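Fructose transport system repressor FruR (Pseudomonas putida, PDB 3O74) probably binds specific DNA sites to regulate transcription as a LacI-family dual regulator, with fructose 1-phosphate as its preferred effector. Local coordinates at residues S114-A119 against D143-G148; G194-L199 against L225-M230. One frame throughout, in Å; residues are numbered along the deposited sequence.

In the fold
Both contacts belong to the same lobe of a LacI-type sugar-binding fold, in which strands and helices alternate. Following the chain from the N terminus, strands and helices from 4-9 to 98-102 come first; helix 104-116 then leads into contact 1, where 114-119 meets 143-148 after a loop that runs through strand 122-128 and helix 133-144. That loop is closed before contact 2 opens, so the two follow in series and do not cross. Contact 2 then joins helix 189-201 to strand 227-231 and the chain leading into it, the intervening chain having passed through strand 210-214. Their centres lie about 18 Å apart, and a probable hydrogen bond joins them, Ser114 OG to Asn228 ND2 at 3.1 Å.

Contact 1 (S114-A119 against D143-G148); sequences SLLSSA and DEALQG
Leu116 and Leu146 are the closest backbone positions, CA to CA 8.4 Å, near the C-terminal ends of helices 104-116 and 133-144, and each backbone bends there through a type I turn: Leu116 to Ala119 on one side, Glu144 to Gln147 on the other. The two helices are neighbours in the alternating strand-helix layout of a LacI-type sugar-binding lobe. One methyl does the touching. Leu116 CD2 reaches across to Leu146 CD2 at 3.6 Å, the two side chains crossing at about a right angle. The same methyl lies 3.4 Å from Ala145 O, a van der Waals contact with the backbone, and Ala145 CB stands more loosely beside it. With CG anti to the carbonyl carbon (chi1 -68°), Leu146 brings CD2 round to Leu116 although its CB does not point there. Its side chain also packs on Val153 and Arg155 of strand 152-158, joining the 143-148 side to the sheet. Asp143, one turn back, makes a salt bridge with that same Arg155. Ala119, with positive phi, is the first residue to leave the helical conformation. Leu115 O is gripped twice by Ser118, through its N at 3.2 Å and through its OG at 3.0 Å, the hydroxyl lying nearly in line with the carbonyl bond.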
loop_
_atom_site.group_PDB
_atom_site.type_symbol
_atom_site.label_atom_id
_atom_site.label_comp_id
_atom_site.label_asym_id
_atom_site.label_seq_id
_atom_site.Cartn_x
_atom_site.Cartn_y
_atom_site.Cartn_z
ATOM N N SER B 114 -9.684 -17.698 19.598
ATOM C CA SER B 114 -9.673 -18.652 18.493
ATOM C C SER B 114 -8.418 -19.526 18.510
ATOM O O SER B 114 -8.432 -20.650 18.010
ATOM C CB SER B 114 -9.834 -17.944 17.142
ATOM O OG SER B 114 -8.621 -17.353 16.706
ATOM N N LEU B 115 -7.337 -19.007 19.088
ATOM C CA LEU B 115 -6.102 -19.775 19.227
ATOM C C LEU B 115 -6.149 -20.648 20.478
ATOM O O LEU B 115 -5.621 -21.761 20.494
ATOM C CB LEU B 115 -4.889 -18.845 19.297
ATOM C CG LEU B 115 -4.760 -17.773 18.210
ATOM C CD1 LEU B 115 -3.404 -17.086 18.295
ATOM C CD2 LEU B 115 -4.981 -18.364 16.828
ATOM N N LEU B 116 -6.786 -20.129 21.523
ATOM C CA LEU B 116 -6.888 -20.817 22.806
ATOM C C LEU B 116 -7.607 -22.160 22.700
ATOM O O LEU B 116 -7.537 -22.982 23.615
ATOM C CB LEU B 116 -7.592 -19.922 23.831
ATOM C CG LEU B 116 -6.724 -19.277 24.914
ATOM C CD1 LEU B 116 -5.245 -19.410 24.589
ATOM C CD2 LEU B 116 -7.104 -17.819 25.116
ATOM N N SER B 117 -8.295 -22.382 21.584
ATOM C CA SER B 117 -9.058 -23.610 21.395
ATOM C C SER B 117 -8.157 -24.842 21.381
ATOM O O SER B 117 -8.538 -25.905 21.867
ATOM C CB SER B 117 -9.875 -23.547 20.102
ATOM O OG SER B 117 -9.180 -24.160 19.027
ATOM N N SER B 118 -6.961 -24.691 20.821
ATOM C CA SER B 118 -6.027 -25.806 20.677
ATOM C C SER B 118 -5.316 -26.153 21.984
ATOM O O SER B 118 -4.435 -27.013 22.008
ATOM C CB SER B 118 -4.992 -25.496 19.593
ATOM O OG SER B 118 -4.202 -24.376 19.951
ATOM N N ALA B 119 -5.699 -25.480 23.065
ATOM C CA ALA B 119 -5.065 -25.684 24.364
ATOM C C ALA B 119 -3.554 -25.481 24.285
ATOM O O ALA B 119 -2.784 -26.395 24.576
ATOM C CB ALA B 119 -5.391 -27.074 24.906
ATOM N N ASP B 143 -5.710 -9.795 26.805
ATOM C CA ASP B 143 -5.726 -10.170 28.220
ATOM C C ASP B 143 -7.082 -10.731 28.630
ATOM O O ASP B 143 -7.161 -11.726 29.350
ATOM C CB ASP B 143 -5.389 -8.972 29.108
ATOM C CG ASP B 143 -3.949 -8.525 28.966
ATOM O OD1 ASP B 143 -3.134 -9.296 28.419
ATOM O OD2 ASP B 143 -3.631 -7.402 29.411
ATOM N N GLU B 144 -8.143 -10.080 28.169
ATOM C CA GLU B 144 -9.506 -10.465 28.518
ATOM C C GLU B 144 -9.806 -11.920 28.158
ATOM O O GLU B 144 -10.490 -12.622 28.900
ATOM C CB GLU B 144 -10.507 -9.531 27.836
ATOM C CG GLU B 144 -11.892 -10.120 27.654
ATOM C CD GLU B 144 -12.865 -9.722 28.747
ATOM O OE1 GLU B 144 -12.687 -8.640 29.343
ATOM O OE2 GLU B 144 -13.819 -10.490 28.998
ATOM N N ALA B 145 -9.288 -12.369 27.019
ATOM C CA ALA B 145 -9.506 -13.741 26.572
ATOM C C ALA B 145 -8.650 -14.730 27.356
ATOM O O ALA B 145 -8.852 -15.942 27.275
ATOM C CB ALA B 145 -9.230 -13.867 25.082
ATOM N N LEU B 146 -7.690 -14.204 28.108
ATOM C CA LEU B 146 -6.767 -15.045 28.862
ATOM C C LEU B 146 -7.261 -15.374 30.269
ATOM O O LEU B 146 -6.626 -16.144 30.990
ATOM C CB LEU B 146 -5.377 -14.408 28.919
ATOM C CG LEU B 146 -4.643 -14.341 27.581
ATOM C CD1 LEU B 146 -3.184 -13.982 27.794
ATOM C CD2 LEU B 146 -4.762 -15.666 26.854
ATOM N N GLN B 147 -8.387 -14.789 30.662
ATOM C CA GLN B 147 -8.976 -15.102 31.961
ATOM C C GLN B 147 -9.173 -16.608 32.096
ATOM O O GLN B 147 -9.785 -17.244 31.236
ATOM C CB GLN B 147 -10.306 -14.370 32.146
ATOM C CG GLN B 147 -10.179 -12.991 32.779
ATOM C CD GLN B 147 -9.946 -13.057 34.278
ATOM O OE1 GLN B 147 -10.604 -13.819 34.988
ATOM N NE2 GLN B 147 -9.012 -12.248 34.766
ATOM N N GLY B 148 -8.643 -17.174 33.176
ATOM C CA GLY B 148 -8.731 -18.605 33.407
ATOM C C GLY B 148 -7.678 -19.429 32.685
ATOM O O GLY B 148 -7.726 -20.662 32.716
#

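Contact 2 (G194-L199 against L225-M230)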
loop_
_atom_site.group_PDB
_atom_site.type_symbol
_atom_site.label_atom_id
_atom_site.label_comp_id
_atom_site.label_asym_id
_atom_site.label_seq_id
_atom_site.Cartn_x
_atom_site.Cartn_y
_atom_site.Cartn_z
ATOM N N GLY B 194 7.452 -9.414 9.997
ATOM C CA GLY B 194 8.727 -9.587 10.666
ATOM C C GLY B 194 8.799 -10.957 11.308
ATOM O O GLY B 194 9.845 -11.607 11.301
ATOM N N VAL B 195 7.673 -11.392 11.866
ATOM C CA VAL B 195 7.574 -12.725 12.442
ATOM C C VAL B 195 7.915 -13.770 11.380
ATOM O O VAL B 195 8.670 -14.702 11.640
ATOM C CB VAL B 195 6.166 -12.989 13.007
ATOM C CG1 VAL B 195 5.956 -14.475 13.236
ATOM C CG2 VAL B 195 5.945 -12.198 14.301
ATOM N N PHE B 196 7.365 -13.606 10.181
ATOM C CA PHE B 196 7.639 -14.535 9.092
ATOM C C PHE B 196 9.117 -14.554 8.726
ATOM O O PHE B 196 9.657 -15.594 8.353
ATOM C CB PHE B 196 6.805 -14.194 7.852
ATOM C CG PHE B 196 5.344 -14.514 7.993
ATOM C CD1 PHE B 196 4.914 -15.473 8.898
ATOM C CD2 PHE B 196 4.398 -13.866 7.214
ATOM C CE1 PHE B 196 3.565 -15.777 9.034
ATOM C CE2 PHE B 196 3.046 -14.166 7.340
ATOM C CZ PHE B 196 2.631 -15.125 8.252
ATOM N N ASP B 197 9.772 -13.400 8.817
ATOM C CA ASP B 197 11.204 -13.330 8.536
ATOM C C ASP B 197 11.975 -14.181 9.528
ATOM O O ASP B 197 12.899 -14.915 9.161
ATOM C CB ASP B 197 11.706 -11.890 8.608
ATOM C CG ASP B 197 11.266 -11.060 7.426
ATOM O OD1 ASP B 197 11.103 -11.627 6.325
ATOM O OD2 ASP B 197 11.082 -9.836 7.600
ATOM N N THR B 198 11.591 -14.074 10.794
ATOM C CA THR B 198 12.258 -14.823 11.846
ATOM C C THR B 198 12.031 -16.315 11.648
ATOM O O THR B 198 12.967 -17.107 11.725
ATOM C CB THR B 198 11.767 -14.389 13.238
ATOM O OG1 THR B 198 12.100 -13.011 13.445
ATOM C CG2 THR B 198 12.423 -15.228 14.318
ATOM N N LEU B 199 10.785 -16.689 11.376
ATOM C CA LEU B 199 10.432 -18.086 11.148
ATOM C C LEU B 199 11.218 -18.677 9.983
ATOM O O LEU B 199 11.662 -19.820 10.036
ATOM C CB LEU B 199 8.933 -18.208 10.874
ATOM C CG LEU B 199 8.029 -18.438 12.082
ATOM C CD1 LEU B 199 8.523 -17.668 13.298
ATOM C CD2 LEU B 199 6.597 -18.076 11.751
ATOM N N LEU B 225 1.061 -22.582 6.531
ATOM C CA LEU B 225 0.766 -22.175 7.893
ATOM C C LEU B 225 -0.468 -21.283 7.906
ATOM O O LEU B 225 -0.421 -20.149 7.429
ATOM C CB LEU B 225 1.962 -21.426 8.478
ATOM C CG LEU B 225 1.817 -20.869 9.892
ATOM C CD1 LEU B 225 1.248 -21.924 10.824
ATOM C CD2 LEU B 225 3.159 -20.365 10.398
ATOM N N PRO B 226 -1.582 -21.796 8.446
ATOM C CA PRO B 226 -2.839 -21.041 8.465
ATOM C C PRO B 226 -2.800 -19.895 9.471
ATOM O O PRO B 226 -2.327 -20.070 10.593
ATOM C CB PRO B 226 -3.868 -22.089 8.897
ATOM C CG PRO B 226 -3.087 -23.082 9.687
ATOM C CD PRO B 226 -1.725 -23.130 9.056
ATOM N N VAL B 227 -3.301 -18.732 9.066
ATOM C CA VAL B 227 -3.315 -17.564 9.935
ATOM C C VAL B 227 -4.720 -16.964 10.031
ATOM O O VAL B 227 -5.315 -16.596 9.020
ATOM C CB VAL B 227 -2.343 -16.481 9.413
ATOM C CG1 VAL B 227 -2.394 -15.243 10.295
ATOM C CG2 VAL B 227 -0.924 -17.025 9.334
ATOM N N ASN B 228 -5.250 -16.870 11.246
ATOM C CA ASN B 228 -6.514 -16.176 11.465
ATOM C C ASN B 228 -6.304 -14.667 11.446
ATOM O O ASN B 228 -5.350 -14.159 12.032
ATOM C CB ASN B 228 -7.143 -16.604 12.787
ATOM C CG ASN B 228 -7.770 -17.984 12.713
ATOM O OD1 ASN B 228 -7.797 -18.615 11.657
ATOM N ND2 ASN B 228 -8.286 -18.452 13.836
ATOM N N ALA B 229 -7.199 -13.950 10.776
ATOM C CA ALA B 229 -7.028 -12.514 10.588
ATOM C C ALA B 229 -8.303 -11.717 10.858
ATOM O O ALA B 229 -9.396 -12.129 10.481
ATOM C CB ALA B 229 -6.505 -12.225 9.189
HETATM N N MSE B 230 -8.143 -10.568 11.511
HETATM C CA MSE B 230 -9.249 -9.649 11.764
HETATM C C MSE B 230 -9.080 -8.406 10.895
HETATM O O MSE B 230 -8.292 -7.524 11.226
HETATM C CB MSE B 230 -9.266 -9.242 13.236
HETATM C CG MSE B 230 -9.845 -10.282 14.178
HETATM SE SE MSE B 230 -11.786 -10.338 14.070
HETATM C CE MSE B 230 -12.121 -11.542 15.557
#
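Phe196 CZ meets Val227 CG2 at 4.2 Å, the methyl sitting at the edge of the ring near its plane, so the valine abuts the far end of the phenyl group and not its face. The two side chains come from opposite directions, helix to strand. A chi1 of -72°, CG anti to the carbonyl carbon, turns the Phe196 ring toward the strand, and its length helps span backbones whose nearest CA atoms, those of Phe196 and Leu225, are 10.3 Å apart. One turn on, Leu199 CD2 makes a second loose apolar contact with Leu225 CD2 at 4.3 Å. This is helix-on-sheet packing, as in the alternating alpha/beta lobes of the LacI family, with helix 189-201 lying against strand 227-231 and the chain leading into it. Leu211, on the neighbouring strand 210-214, touches Phe196, Val227 and Leu225, and so supports the first pair and the leucine of the second that belongs to 225-230. Within the helix, Leu199 N bonds to Val195 O at 2.9 Å, and Met170 of helix 163-177 packs on Leu199. Gln218 of the second subunit also packs on Phe196, while Asp197 OD2 forms a salt bridge with Arg163 NE.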